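Local atomic coordinates of glutamate--tRNA ligase, cytoplasmic (PDB entry 2HRA), a protein that attaches glutamate to tRNA(Glu) after activating it with ATP, and binds the cofactor Arc1p through its N-terminal GST-like domain. Residues N98-Q101 with K102-I106. Residues are numbered along the deposited sequence; the frame is centred on the assembly and turned at random.
Sequences NLAQ and KELVI
Lys-102 runs alongside Asn-98 and Glu-103 crosses Leu-99 at about a right angle, two neighbouring i/i+4 pairs in the last turns of helix 90-104, where the alpha-helix widens into a pi-type turn. This helix belongs to the helical part of the GST-like heteromerisation domain of the synthetase. The lysine chain, extended beyond CG, points the same way as the asparagine, and its CE lies 3.9 Å from Asn-98 OD1. Its methylenes pass over Asn-98 O, with CG 3.4 Å from that oxygen, and then beside the asparagine side chain; the long aliphatic chain of lysine suits such an exposed position.

Leu-99 has CG anti to the backbone N (chi1 -177°), and this torsion sets CD1 against Glu-103. There the methyl meets the aliphatic part of the glutamate, 3.6 Å from both CB and CG. The bend at chi2 (-141°) folds the carboxylate back toward the leucine methyl; glutamate is at home here because the residue is exposed.

On the buried side Ala-100 and Leu-104 pack against neighbouring helices. The small alanine methyl suits close approach to Ala-141 and Cys-142 of helix 137-148, whereas the branched Leu-104 reaches both Ala-145 of that helix and Ser-115 of helix 109-122. Between these two residues, CB of Ala-100 meets CD1 of Leu-104 at 4.4 Å.

The backbone records the change of winding. Lys-102 N still bonds to Asn-98 O in the alpha pattern, but Val-105 N makes a weak i+5 bond to Ala-100 O (3.4 Å). Leu-99 O accepts twice: Glu-103 N sits 2.8 Å away and above the carbonyl plane, whereas Leu-104 N, at 2.9 Å, donates in that plane.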
ATOM      1  N   ASN A  98      -1.896   6.229   9.639  1.00 31.59           N
ATOM      2  CA  ASN A  98      -1.714   7.686   9.568  1.00 32.12           C
ATOM      3  C   ASN A  98      -0.302   8.079   9.173  1.00 31.91           C
ATOM      4  O   ASN A  98      -0.103   8.949   8.315  1.00 32.81           O
ATOM      5  CB  ASN A  98      -2.065   8.329  10.907  1.00 32.74           C
ATOM      6  CG  ASN A  98      -3.558   8.299  11.200  1.00 35.23           C
ATOM      7  OD1 ASN A  98      -4.391   8.205  10.291  1.00 39.97           O
ATOM      8  ND2 ASN A  98      -3.909   8.390  12.476  1.00 40.27           N
ATOM      9  N   LEU A  99       0.699   7.466   9.803  1.00 31.33           N
ATOM     10  CA  LEU A  99       2.093   7.759   9.445  1.00 30.43           C
ATOM     11  C   LEU A  99       2.370   7.489   7.969  1.00 30.69           C
ATOM     12  O   LEU A  99       3.024   8.282   7.285  1.00 31.18           O
ATOM     13  CB  LEU A  99       3.076   6.923  10.295  1.00 30.24           C
ATOM     14  CG  LEU A  99       4.553   7.262  10.008  1.00 31.75           C
ATOM     15  CD1 LEU A  99       4.914   8.662  10.515  1.00 33.18           C
ATOM     16  CD2 LEU A  99       5.500   6.215  10.569  1.00 34.44           C
ATOM     17  N   ALA A 100       1.867   6.361   7.467  1.00 29.92           N
ATOM     18  CA  ALA A 100       2.086   5.996   6.084  1.00 30.13           C
ATOM     19  C   ALA A 100       1.432   7.018   5.151  1.00 30.84           C
ATOM     20  O   ALA A 100       2.039   7.490   4.207  1.00 31.17           O
ATOM     21  CB  ALA A 100       1.519   4.558   5.809  1.00 29.00           C
ATOM     22  N   GLN A 101       0.197   7.384   5.448  1.00 32.98           N
ATOM     23  CA  GLN A 101      -0.600   8.173   4.509  1.00 34.54           C
ATOM     24  C   GLN A 101      -0.308   9.642   4.635  1.00 35.37           C
ATOM     25  O   GLN A 101      -0.475  10.366   3.678  1.00 36.38           O
ATOM     26  CB  GLN A 101      -2.109   7.920   4.706  1.00 35.25           C
ATOM     27  CG  GLN A 101      -2.514   6.467   4.474  1.00 37.33           C
ATOM     28  CD  GLN A 101      -4.023   6.243   4.270  1.00 40.09           C
ATOM     29  OE1 GLN A 101      -4.820   6.285   5.210  1.00 43.25           O
ATOM     30  NE2 GLN A 101      -4.395   5.937   3.040  1.00 41.78           N
ATOM     31  N   LYS A 102       0.116  10.079   5.816  1.00 36.08           N
ATOM     32  CA  LYS A 102       0.407  11.488   6.067  1.00 36.67           C
ATOM     33  C   LYS A 102       1.878  11.833   5.987  1.00 36.68           C
ATOM     34  O   LYS A 102       2.217  12.977   5.716  1.00 36.35           O
ATOM     35  CB  LYS A 102      -0.111  11.905   7.435  1.00 36.86           C
ATOM     36  CG  LYS A 102      -1.608  11.881   7.540  1.00 38.47           C
ATOM     37  CD  LYS A 102      -2.058  11.996   8.976  1.00 40.94           C
ATOM     38  CE  LYS A 102      -3.570  11.778   9.101  1.00 42.98           C
ATOM     39  NZ  LYS A 102      -4.095  12.407  10.344  1.00 44.42           N
ATOM     40  N   GLU A 103       2.757  10.862   6.234  1.00 36.51           N
ATOM     41  CA  GLU A 103       4.173  11.162   6.320  1.00 36.41           C
ATOM     42  C   GLU A 103       5.058  10.374   5.356  1.00 34.71           C
ATOM     43  O   GLU A 103       5.885  10.982   4.688  1.00 34.85           O
ATOM     44  CB  GLU A 103       4.648  11.027   7.768  1.00 37.18           C
ATOM     45  CG  GLU A 103       3.645  11.572   8.768  1.00 40.80           C
ATOM     46  CD  GLU A 103       4.292  12.297   9.895  1.00 46.73           C
ATOM     47  OE1 GLU A 103       5.098  11.645  10.591  1.00 52.55           O
ATOM     48  OE2 GLU A 103       4.005  13.510  10.086  1.00 49.95           O
ATOM     49  N   LEU A 104       4.890   9.057   5.239  1.00 32.33           N
ATOM     50  CA  LEU A 104       5.802   8.276   4.404  1.00 30.66           C
ATOM     51  C   LEU A 104       5.652   8.489   2.892  1.00 30.24           C
ATOM     52  O   LEU A 104       6.585   8.175   2.133  1.00 30.89           O
ATOM     53  CB  LEU A 104       5.732   6.773   4.728  1.00 30.32           C
ATOM     54  CG  LEU A 104       6.128   6.324   6.144  1.00 29.98           C
ATOM     55  CD1 LEU A 104       5.866   4.846   6.301  1.00 27.97           C
ATOM     56  CD2 LEU A 104       7.599   6.652   6.444  1.00 28.65           C
ATOM     57  N   VAL A 105       4.527   9.044   2.446  1.00 30.50           N
ATOM     58  CA  VAL A 105       4.340   9.333   1.001  1.00 30.72           C
ATOM     59  C   VAL A 105       4.955  10.673   0.542  1.00 31.89           C
ATOM     60  O   VAL A 105       5.115  10.920  -0.670  1.00 32.54           O
ATOM     61  CB  VAL A 105       2.853   9.333   0.588  1.00 30.45           C
ATOM     62  CG1 VAL A 105       2.301   7.920   0.695  1.00 29.32           C
ATOM     63  CG2 VAL A 105       2.066  10.344   1.398  1.00 28.58           C
ATOM     64  N   ILE A 106       5.285  11.514   1.515  1.00 32.06           N
ATOM     65  CA  ILE A 106       5.725  12.878   1.269  1.00 32.02           C
ATOM     66  C   ILE A 106       7.205  12.905   0.948  1.00 31.43           C
ATOM     67  O   ILE A 106       8.031  12.406   1.730  1.00 31.01           O
ATOM     68  CB  ILE A 106       5.437  13.775   2.493  1.00 32.15           C
ATOM     69  CG1 ILE A 106       3.934  13.824   2.761  1.00 33.28           C
ATOM     70  CG2 ILE A 106       5.933  15.208   2.268  1.00 34.06           C
ATOM     71  CD1 ILE A 106       3.516  14.879   3.775  1.00 35.69           C
TER